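Long-range contacts in kinesin-like protein Nod (Drosophila melanogaster, PDB 3DCB), which is required for the segregation of non-exchange chromosomes in meiosis and may act as a microtubule motor that holds them at the metaphase plate until anaphase: residues V28-Y33 / F69-S74; T115-I120 / D194-L199; I157-E162 / S290-V295. One frame throughout, in Å; residues are numbered along the deposited sequence.

All three contacts lie in the kinesin motor domain, a P-loop NTPase fold built round a mixed central sheet. Contact 1 comes first in the chain and closes before either of the others opens, whereas contacts 2 and 3 cross along the sequence, their segments alternating. Contacts 1 and 3 both reach the central sheet but lie on opposite sides of the chain's centre, with their own centres about 28 Å apart. Contact 2 joins a loop to helix 194-203; its nearest atoms are about 11 Å from contact 1 and about 8 Å from contact 3. Contact 1 thus borders the adenine of the bound nucleotide analogue, while contacts 2 and 3 join other elements of the motor domain around it.

Contact 1: V28-Y33 / F69-S74. With ANP (phosphoaminophosphonic acid-adenylate ester), chain C.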
loop_
_atom_site.group_PDB
_atom_site.type_symbol
_atom_site.label_atom_id
_atom_site.label_comp_id
_atom_site.label_asym_id
_atom_site.label_seq_id
_atom_site.Cartn_x
_atom_site.Cartn_y
_atom_site.Cartn_z
ATOM N N VAL A 28 2.858 -7.017 -9.079
ATOM C CA VAL A 28 1.890 -8.065 -8.824
ATOM C C VAL A 28 2.604 -9.165 -8.078
ATOM O O VAL A 28 3.733 -9.513 -8.416
ATOM C CB VAL A 28 1.338 -8.638 -10.142
ATOM C CG1 VAL A 28 0.201 -9.620 -9.863
ATOM C CG2 VAL A 28 0.859 -7.503 -11.026
ATOM N N ARG A 29 1.950 -9.702 -7.057
ATOM C CA ARG A 29 2.531 -10.771 -6.271
ATOM C C ARG A 29 1.554 -11.925 -6.195
ATOM O O ARG A 29 0.446 -11.778 -5.690
ATOM C CB ARG A 29 2.848 -10.298 -4.857
ATOM C CG ARG A 29 3.504 -11.376 -4.019
ATOM C CD ARG A 29 3.645 -10.975 -2.570
ATOM N NE ARG A 29 4.716 -11.736 -1.935
ATOM C CZ ARG A 29 5.030 -11.680 -0.643
ATOM N NH1 ARG A 29 4.352 -10.900 0.190
ATOM N NH2 ARG A 29 6.050 -12.395 -0.191
ATOM N N GLU A 30 1.974 -13.075 -6.701
ATOM C CA GLU A 30 1.145 -14.266 -6.688
ATOM C C GLU A 30 1.014 -14.837 -5.278
ATOM O O GLU A 30 2.015 -15.067 -4.602
ATOM C CB GLU A 30 1.759 -15.306 -7.607
ATOM C CG GLU A 30 1.168 -16.682 -7.468
ATOM C CD GLU A 30 1.892 -17.675 -8.336
ATOM O OE1 GLU A 30 3.143 -17.686 -8.297
ATOM O OE2 GLU A 30 1.220 -18.420 -9.071
ATOM N N ALA A 31 -0.216 -15.072 -4.834
ATOM C CA ALA A 31 -0.409 -15.630 -3.502
ATOM C C ALA A 31 0.023 -17.093 -3.480
ATOM O O ALA A 31 -0.036 -17.791 -4.494
ATOM C CB ALA A 31 -1.860 -15.513 -3.083
ATOM N N PRO A 32 0.451 -17.580 -2.307
ATOM C CA PRO A 32 0.881 -18.981 -2.222
ATOM C C PRO A 32 -0.318 -19.891 -2.467
ATOM O O PRO A 32 -1.446 -19.526 -2.140
ATOM C CB PRO A 32 1.426 -19.081 -0.799
ATOM C CG PRO A 32 0.547 -18.128 -0.049
ATOM C CD PRO A 32 0.462 -16.937 -0.978
ATOM N N TYR A 33 -0.086 -21.050 -3.072
ATOM C CA TYR A 33 -1.162 -21.996 -3.349
ATOM C C TYR A 33 -1.368 -22.859 -2.113
ATOM O O TYR A 33 -0.455 -23.543 -1.683
ATOM C CB TYR A 33 -0.800 -22.887 -4.542
ATOM C CG TYR A 33 -1.971 -23.666 -5.100
ATOM C CD1 TYR A 33 -2.569 -24.695 -4.370
ATOM C CD2 TYR A 33 -2.502 -23.356 -6.352
ATOM C CE1 TYR A 33 -3.666 -25.392 -4.872
ATOM C CE2 TYR A 33 -3.598 -24.045 -6.862
ATOM C CZ TYR A 33 -4.172 -25.060 -6.116
ATOM O OH TYR A 33 -5.260 -25.744 -6.614
ATOM N N PHE A 69 5.958 -10.784 -9.238
ATOM C CA PHE A 69 6.502 -11.677 -8.223
ATOM C C PHE A 69 5.762 -13.003 -8.030
ATOM O O PHE A 69 4.579 -13.030 -7.687
ATOM C CB PHE A 69 6.558 -10.965 -6.864
ATOM C CG PHE A 69 7.329 -9.673 -6.876
ATOM C CD1 PHE A 69 8.668 -9.641 -7.252
ATOM C CD2 PHE A 69 6.721 -8.486 -6.473
ATOM C CE1 PHE A 69 9.395 -8.438 -7.227
ATOM C CE2 PHE A 69 7.435 -7.284 -6.443
ATOM C CZ PHE A 69 8.776 -7.263 -6.818
ATOM N N PRO A 70 6.457 -14.124 -8.257
ATOM C CA PRO A 70 5.823 -15.436 -8.077
ATOM C C PRO A 70 5.701 -15.725 -6.583
ATOM O O PRO A 70 6.462 -15.191 -5.789
ATOM C CB PRO A 70 6.785 -16.397 -8.780
ATOM C CG PRO A 70 8.114 -15.728 -8.612
ATOM C CD PRO A 70 7.780 -14.256 -8.890
ATOM N N ALA A 71 4.742 -16.567 -6.211
ATOM C CA ALA A 71 4.516 -16.914 -4.816
ATOM C C ALA A 71 5.782 -17.371 -4.096
ATOM O O ALA A 71 5.796 -17.442 -2.875
ATOM C CB ALA A 71 3.426 -17.981 -4.717
ATOM N N THR A 72 6.838 -17.674 -4.846
ATOM C CA THR A 72 8.088 -18.113 -4.245
ATOM C C THR A 72 8.919 -16.960 -3.689
ATOM O O THR A 72 9.823 -17.192 -2.891
ATOM C CB THR A 72 8.984 -18.860 -5.246
ATOM O OG1 THR A 72 10.280 -19.046 -4.663
ATOM C CG2 THR A 72 9.123 -18.082 -6.537
ATOM N N ILE A 73 8.643 -15.733 -4.126
ATOM C CA ILE A 73 9.390 -14.578 -3.648
ATOM C C ILE A 73 9.187 -14.362 -2.144
ATOM O O ILE A 73 8.089 -14.559 -1.630
ATOM C CB ILE A 73 8.959 -13.284 -4.367
ATOM C CG1 ILE A 73 9.150 -13.447 -5.880
ATOM C CG2 ILE A 73 9.756 -12.108 -3.839
ATOM C CD1 ILE A 73 10.597 -13.631 -6.320
ATOM N N SER A 74 10.243 -13.954 -1.444
ATOM C CA SER A 74 10.174 -13.720 0.001
ATOM C C SER A 74 9.840 -12.257 0.313
ATOM O O SER A 74 10.012 -11.365 -0.535
ATOM C CB SER A 74 11.518 -14.077 0.671
ATOM O OG SER A 74 12.541 -13.177 0.278
HETATM P PG ANP C . -8.498 -9.442 2.891
HETATM O O1G ANP C . -8.459 -8.821 1.564
HETATM O O2G ANP C . -9.983 -9.920 3.208
HETATM O O3G ANP C . -8.107 -8.355 3.999
HETATM P PB ANP C . -5.832 -10.394 2.688
HETATM O O1B ANP C . -5.747 -10.006 1.270
HETATM O O2B ANP C . -5.350 -9.175 3.614
HETATM N N3B ANP C . -7.464 -10.787 3.007
HETATM P PA ANP C . -3.962 -11.675 4.158
HETATM O O1A ANP C . -2.997 -10.599 3.909
HETATM O O2A ANP C . -4.791 -11.375 5.477
HETATM O O3A ANP C . -5.022 -11.775 2.914
HETATM O "O5'" ANP C . -3.193 -13.064 4.283
HETATM C "C5'" ANP C . -4.161 -14.115 4.524
HETATM C "C4'" ANP C . -3.423 -15.388 4.956
HETATM O "O4'" ANP C . -2.539 -15.850 3.888
HETATM C "C3'" ANP C . -2.547 -15.072 6.201
HETATM O "O3'" ANP C . -2.286 -16.227 6.973
HETATM C "C2'" ANP C . -1.179 -14.838 5.461
HETATM O "O2'" ANP C . -0.066 -15.055 6.334
HETATM C "C1'" ANP C . -1.201 -15.977 4.413
HETATM N N9 ANP C . -0.223 -15.690 3.361
HETATM C C8 ANP C . -0.423 -14.922 2.238
HETATM N N7 ANP C . 0.696 -14.757 1.591
HETATM C C5 ANP C . 1.649 -15.554 2.138
HETATM C C6 ANP C . 3.014 -15.806 1.890
HETATM N N6 ANP C . 3.623 -15.281 0.774
HETATM N N1 ANP C . 3.718 -16.566 2.766
HETATM C C2 ANP C . 3.107 -17.180 3.794
HETATM N N3 ANP C . 1.824 -16.957 4.081
HETATM C C4 ANP C . 1.082 -16.130 3.322
#
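Parallel strand pairing at the edge of the central sheet, strand 67-69 beside 23-30, joins 28-33 to 69-74, and side chains extend the grip into the loop before helix 75-82. Phe69 N donates to Val28 O (2.7 Å), and Phe69 O receives Glu30 N at 2.8 Å, so Arg29 is bracketed by a single residue of the neighbouring strand. Beyond the bridge Glu30 takes over: its OE1 accepts Ala71 N at 2.9 Å through the anti lone pair, nearly straight at 176°, while OE2 is held by Ser43. Small Ala71 lets its methyl group settle 3.7 Å from Pro32 CA.

Arg29 and Pro32 match the first and last positions of the RxRP motif by which kinesins frame adenine. Pro32 lays its rigid, puckered ring over one face of the base, CD lying 3.4 Å from ANP N7. Arg29, with CG anti to the backbone N (chi1 -178°) and the chain extended, carries its guanidinium to the base's amino group, N6, which sits over one guanidinium face. At the guanidinium edge, NH2 makes a weak bond to Ile73 O (3.3 Å), at the close of the Pro70-Ile73 type I turn; NH1 is taken by Ser111.

Contact 2: T115-I120 / D194-L199; sequences TPPGEI and DLHHIL
Loop 115-120 belongs to the insertion, called L5 in kinesins, that separates helix 108-112 behind the P-loop from helix 127-140, and here it docks on helix 194-203. His196 carries much of the contact. Its chi1 of -167° carries the imidazole out from the helix, away from the backbone N, to the loop, where Pro116 CB covers one face in a CH-pi contact, 3.6 Å from the ring centroid and 27° off its normal. A proline suits this place because its rigid ring presents aliphatic hydrogens to the aromatic surface.

The loop then tightens into a 3-10 turn at 117-119, and Gly118 passes the imidazole edge with its N just 3.1 Å from His196 CD2. Glycine, with no side chain, suits so close a passage. In kinesins the helix facing L5 leads on toward switch I, so this contact links a loop beside the nucleotide site with the approach to that switch. The apolar side is made by Pro117, whose CG meets Leu195 CD2 at 3.6 Å and whose CD lies 4.1 Å from Leu199 CD2; both leucines also pack on helix 127-140. The Glu119 side chain crosses that of His196 at about a right angle, carboxylate and ring planes 55° apart, with Glu119 OE2 3.7 Å from His196 NE2. Glu200 brings a second carboxylate near, and the local negative charge may favour a protonated ring.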
loop_
_atom_site.group_PDB
_atom_site.type_symbol
_atom_site.label_atom_id
_atom_site.label_comp_id
_atom_site.label_asym_id
_atom_site.label_seq_id
_atom_site.Cartn_x
_atom_site.Cartn_y
_atom_site.Cartn_z
ATOM N N THR A 115 0.160 -6.348 10.726
ATOM C CA THR A 115 0.048 -7.077 11.982
ATOM C C THR A 115 1.222 -6.732 12.901
ATOM O O THR A 115 2.352 -6.573 12.438
ATOM C CB THR A 115 0.057 -8.592 11.725
ATOM O OG1 THR A 115 -1.129 -8.958 11.014
ATOM C CG2 THR A 115 0.129 -9.364 13.033
ATOM N N PRO A 116 0.965 -6.604 14.215
ATOM C CA PRO A 116 2.005 -6.283 15.203
ATOM C C PRO A 116 3.249 -7.165 15.026
ATOM O O PRO A 116 3.190 -8.380 15.216
ATOM C CB PRO A 116 1.295 -6.537 16.526
ATOM C CG PRO A 116 -0.098 -6.081 16.223
ATOM C CD PRO A 116 -0.362 -6.674 14.857
ATOM N N PRO A 117 4.393 -6.554 14.667
ATOM C CA PRO A 117 5.685 -7.222 14.438
ATOM C C PRO A 117 6.127 -8.254 15.478
ATOM O O PRO A 117 6.537 -9.364 15.126
ATOM C CB PRO A 117 6.665 -6.052 14.349
ATOM C CG PRO A 117 5.827 -4.969 13.767
ATOM C CD PRO A 117 4.549 -5.093 14.559
ATOM N N GLY A 118 6.053 -7.885 16.752
ATOM C CA GLY A 118 6.467 -8.786 17.812
ATOM C C GLY A 118 5.689 -10.085 17.887
ATOM O O GLY A 118 6.021 -10.972 18.671
ATOM N N GLU A 119 4.651 -10.206 17.070
ATOM C CA GLU A 119 3.830 -11.407 17.070
ATOM C C GLU A 119 4.157 -12.376 15.933
ATOM O O GLU A 119 3.642 -13.496 15.902
ATOM C CB GLU A 119 2.350 -11.012 17.015
ATOM C CG GLU A 119 1.824 -10.415 18.320
ATOM C CD GLU A 119 0.431 -9.809 18.192
ATOM O OE1 GLU A 119 -0.460 -10.469 17.619
ATOM O OE2 GLU A 119 0.232 -8.670 18.674
ATOM N N ILE A 120 5.028 -11.956 15.019
ATOM C CA ILE A 120 5.391 -12.797 13.887
ATOM C C ILE A 120 6.898 -13.020 13.761
ATOM O O ILE A 120 7.690 -12.338 14.404
ATOM C CB ILE A 120 4.878 -12.181 12.570
ATOM C CG1 ILE A 120 5.580 -10.852 12.314
ATOM C CG2 ILE A 120 3.380 -11.924 12.656
ATOM C CD1 ILE A 120 5.202 -10.218 11.003
ATOM N N ASP A 194 8.890 1.134 18.421
ATOM C CA ASP A 194 7.648 1.747 18.878
ATOM C C ASP A 194 6.488 1.380 17.957
ATOM O O ASP A 194 5.326 1.568 18.311
ATOM C CB ASP A 194 7.767 3.273 18.937
ATOM C CG ASP A 194 8.847 3.751 19.902
ATOM O OD1 ASP A 194 8.958 3.183 21.012
ATOM O OD2 ASP A 194 9.574 4.703 19.549
ATOM N N LEU A 195 6.809 0.853 16.776
ATOM C CA LEU A 195 5.797 0.468 15.801
ATOM C C LEU A 195 4.736 -0.463 16.373
ATOM O O LEU A 195 3.537 -0.203 16.256
ATOM C CB LEU A 195 6.446 -0.208 14.595
ATOM C CG LEU A 195 5.452 -0.771 13.575
ATOM C CD1 LEU A 195 4.735 0.374 12.879
ATOM C CD2 LEU A 195 6.170 -1.647 12.561
ATOM N N HIS A 196 5.176 -1.554 16.976
ATOM C CA HIS A 196 4.254 -2.510 17.544
ATOM C C HIS A 196 3.156 -1.804 18.334
ATOM O O HIS A 196 1.969 -2.044 18.105
ATOM C CB HIS A 196 5.007 -3.486 18.452
ATOM C CG HIS A 196 4.206 -4.687 18.846
ATOM N ND1 HIS A 196 3.158 -4.627 19.739
ATOM C CD2 HIS A 196 4.285 -5.979 18.444
ATOM C CE1 HIS A 196 2.624 -5.829 19.869
ATOM N NE2 HIS A 196 3.290 -6.667 19.094
ATOM N N HIS A 197 3.549 -0.931 19.258
ATOM C CA HIS A 197 2.577 -0.205 20.073
ATOM C C HIS A 197 1.528 0.481 19.223
ATOM O O HIS A 197 0.329 0.301 19.432
ATOM C CB HIS A 197 3.263 0.860 20.928
ATOM C CG HIS A 197 2.314 1.832 21.565
ATOM N ND1 HIS A 197 1.414 1.467 22.546
ATOM C CD2 HIS A 197 2.143 3.162 21.379
ATOM C CE1 HIS A 197 0.735 2.530 22.939
ATOM N NE2 HIS A 197 1.159 3.572 22.246
ATOM N N ILE A 198 1.993 1.288 18.278
ATOM C CA ILE A 198 1.110 2.030 17.390
ATOM C C ILE A 198 0.134 1.115 16.667
ATOM O O ILE A 198 -1.058 1.384 16.629
ATOM C CB ILE A 198 1.934 2.841 16.370
ATOM C CG1 ILE A 198 2.336 4.172 16.988
ATOM C CG2 ILE A 198 1.138 3.078 15.102
ATOM C CD1 ILE A 198 3.096 4.037 18.268
ATOM N N LEU A 199 0.634 0.023 16.103
ATOM C CA LEU A 199 -0.236 -0.908 15.392
ATOM C C LEU A 199 -1.225 -1.613 16.302
ATOM O O LEU A 199 -2.348 -1.897 15.893
ATOM C CB LEU A 199 0.598 -1.936 14.636
ATOM C CG LEU A 199 0.835 -1.656 13.154
ATOM C CD1 LEU A 199 0.730 -0.174 12.849
ATOM C CD2 LEU A 199 2.213 -2.192 12.786
#

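Contact 3: I157-E162 / S290-V295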
loop_
_atom_site.group_PDB
_atom_site.type_symbol
_atom_site.label_atom_id
_atom_site.label_comp_id
_atom_site.label_asym_id
_atom_site.label_seq_id
_atom_site.Cartn_x
_atom_site.Cartn_y
_atom_site.Cartn_z
ATOM N N ILE A 157 -4.921 5.478 9.863
ATOM C CA ILE A 157 -6.281 5.843 9.506
ATOM C C ILE A 157 -7.030 4.658 8.924
ATOM O O ILE A 157 -6.464 3.871 8.170
ATOM C CB ILE A 157 -6.314 6.987 8.480
ATOM C CG1 ILE A 157 -5.883 8.300 9.126
ATOM C CG2 ILE A 157 -7.722 7.140 7.924
ATOM C CD1 ILE A 157 -5.722 9.412 8.114
ATOM N N GLU A 158 -8.295 4.522 9.305
ATOM C CA GLU A 158 -9.135 3.445 8.795
ATOM C C GLU A 158 -10.290 4.059 8.006
ATOM O O GLU A 158 -10.819 5.107 8.372
ATOM C CB GLU A 158 -9.687 2.588 9.942
ATOM C CG GLU A 158 -10.895 1.730 9.552
ATOM C CD GLU A 158 -11.518 0.975 10.734
ATOM O OE1 GLU A 158 -11.700 1.590 11.812
ATOM O OE2 GLU A 158 -11.838 -0.232 10.568
ATOM N N ILE A 159 -10.647 3.423 6.898
ATOM C CA ILE A 159 -11.746 3.895 6.075
ATOM C C ILE A 159 -12.820 2.818 6.086
ATOM O O ILE A 159 -12.588 1.704 5.622
ATOM C CB ILE A 159 -11.290 4.165 4.635
ATOM C CG1 ILE A 159 -10.441 5.433 4.596
ATOM C CG2 ILE A 159 -12.505 4.333 3.725
ATOM C CD1 ILE A 159 -9.826 5.704 3.238
ATOM N N TYR A 160 -13.981 3.162 6.636
ATOM C CA TYR A 160 -15.107 2.236 6.742
ATOM C C TYR A 160 -16.363 2.906 6.219
ATOM O O TYR A 160 -16.808 3.901 6.780
ATOM C CB TYR A 160 -15.312 1.832 8.202
ATOM C CG TYR A 160 -16.521 0.954 8.464
ATOM C CD1 TYR A 160 -16.732 -0.223 7.742
ATOM C CD2 TYR A 160 -17.432 1.277 9.474
ATOM C CE1 TYR A 160 -17.819 -1.057 8.026
ATOM C CE2 TYR A 160 -18.518 0.452 9.766
ATOM C CZ TYR A 160 -18.705 -0.713 9.041
ATOM O OH TYR A 160 -19.762 -1.540 9.336
ATOM N N ASN A 161 -16.939 2.365 5.149
ATOM C CA ASN A 161 -18.139 2.947 4.549
ATOM C C ASN A 161 -17.920 4.404 4.196
ATOM O O ASN A 161 -18.630 5.281 4.693
ATOM C CB ASN A 161 -19.338 2.847 5.496
ATOM C CG ASN A 161 -19.885 1.440 5.599
ATOM O OD1 ASN A 161 -20.328 0.857 4.611
ATOM N ND2 ASN A 161 -19.856 0.884 6.805
ATOM N N GLU A 162 -16.932 4.653 3.341
ATOM C CA GLU A 162 -16.601 6.002 2.907
ATOM C C GLU A 162 -16.517 7.029 4.024
ATOM O O GLU A 162 -17.007 8.147 3.892
ATOM C CB GLU A 162 -17.592 6.475 1.856
ATOM C CG GLU A 162 -17.274 5.990 0.459
ATOM C CD GLU A 162 -15.926 6.502 -0.035
ATOM O OE1 GLU A 162 -15.769 7.738 -0.172
ATOM O OE2 GLU A 162 -15.028 5.666 -0.279
ATOM N N SER A 290 -13.395 10.704 -3.400
ATOM C CA SER A 290 -13.386 9.612 -2.436
ATOM C C SER A 290 -12.596 10.038 -1.223
ATOM O O SER A 290 -11.853 11.023 -1.270
ATOM C CB SER A 290 -12.753 8.352 -3.034
ATOM O OG SER A 290 -11.338 8.444 -3.052
ATOM N N VAL A 291 -12.741 9.290 -0.137
ATOM C CA VAL A 291 -12.017 9.612 1.080
ATOM C C VAL A 291 -10.549 9.222 0.931
ATOM O O VAL A 291 -9.664 9.913 1.448
ATOM C CB VAL A 291 -12.620 8.893 2.299
ATOM C CG1 VAL A 291 -14.015 9.433 2.583
ATOM C CG2 VAL A 291 -12.702 7.401 2.034
ATOM N N LEU A 292 -10.282 8.133 0.209
ATOM C CA LEU A 292 -8.911 7.684 0.014
ATOM C C LEU A 292 -8.050 8.751 -0.643
ATOM O O LEU A 292 -6.978 9.086 -0.128
ATOM C CB LEU A 292 -8.862 6.406 -0.822
ATOM C CG LEU A 292 -7.422 5.931 -1.074
ATOM C CD1 LEU A 292 -6.774 5.595 0.269
ATOM C CD2 LEU A 292 -7.405 4.723 -2.002
ATOM N N THR A 293 -8.507 9.284 -1.776
ATOM C CA THR A 293 -7.751 10.333 -2.455
ATOM C C THR A 293 -7.804 11.627 -1.651
ATOM O O THR A 293 -6.984 12.523 -1.857
ATOM C CB THR A 293 -8.291 10.636 -3.862
ATOM O OG1 THR A 293 -9.691 10.927 -3.793
ATOM C CG2 THR A 293 -8.073 9.446 -4.803
ATOM N N THR A 294 -8.781 11.742 -0.755
ATOM C CA THR A 294 -8.887 12.939 0.066
ATOM C C THR A 294 -7.812 12.856 1.146
ATOM O O THR A 294 -7.080 13.818 1.374
ATOM C CB THR A 294 -10.306 13.060 0.718
ATOM O OG1 THR A 294 -11.280 13.301 -0.302
ATOM C CG2 THR A 294 -10.352 14.188 1.728
ATOM N N VAL A 295 -7.719 11.698 1.794
ATOM C CA VAL A 295 -6.726 11.472 2.827
ATOM C C VAL A 295 -5.288 11.578 2.304
ATOM O O VAL A 295 -4.413 12.114 2.975
ATOM C CB VAL A 295 -6.925 10.083 3.458
ATOM C CG1 VAL A 295 -5.696 9.697 4.250
ATOM C CG2 VAL A 295 -8.155 10.088 4.335
#
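Val291 N gives Glu162 OE1 a weak hydrogen bond of 3.4 Å, the one hydrogen bond between the segments, at the start of helix 291-295. The glutamate chain reaches there by folding at chi2 (-62°), which turns its carboxylate back over the helix start. N-H groups at a helix start point out of its N-terminal end, where a carboxylate is probably favoured. Ser290 OG, for its part, donates to Thr293 OG1 at 3.1 Å, which is in turn bonded to Tyr287 O.

Deeper in, the strand 157-159 and the helix run nearly antiparallel (159°), their axes 10.2 Å apart, and branched aliphatic side chains fill the space between. Val291 CG2 rests on two methyl groups of Ile159, CG2 and CD1, each at 3.5 Å, as the two side chains slide past each other. Replacing Ile159 with an alanine removes both methyl groups, and a gap would probably open under Val291 CG2 and beside Leu292. Two residues earlier in the strand, Ile157 CD1 meets Val295 CG1 tip to tip. Glu162, exposed, contributes one weak hydrogen bond and packs its carboxylate alongside Val291, so this sheet-helix interface rests mainly on apolar contacts.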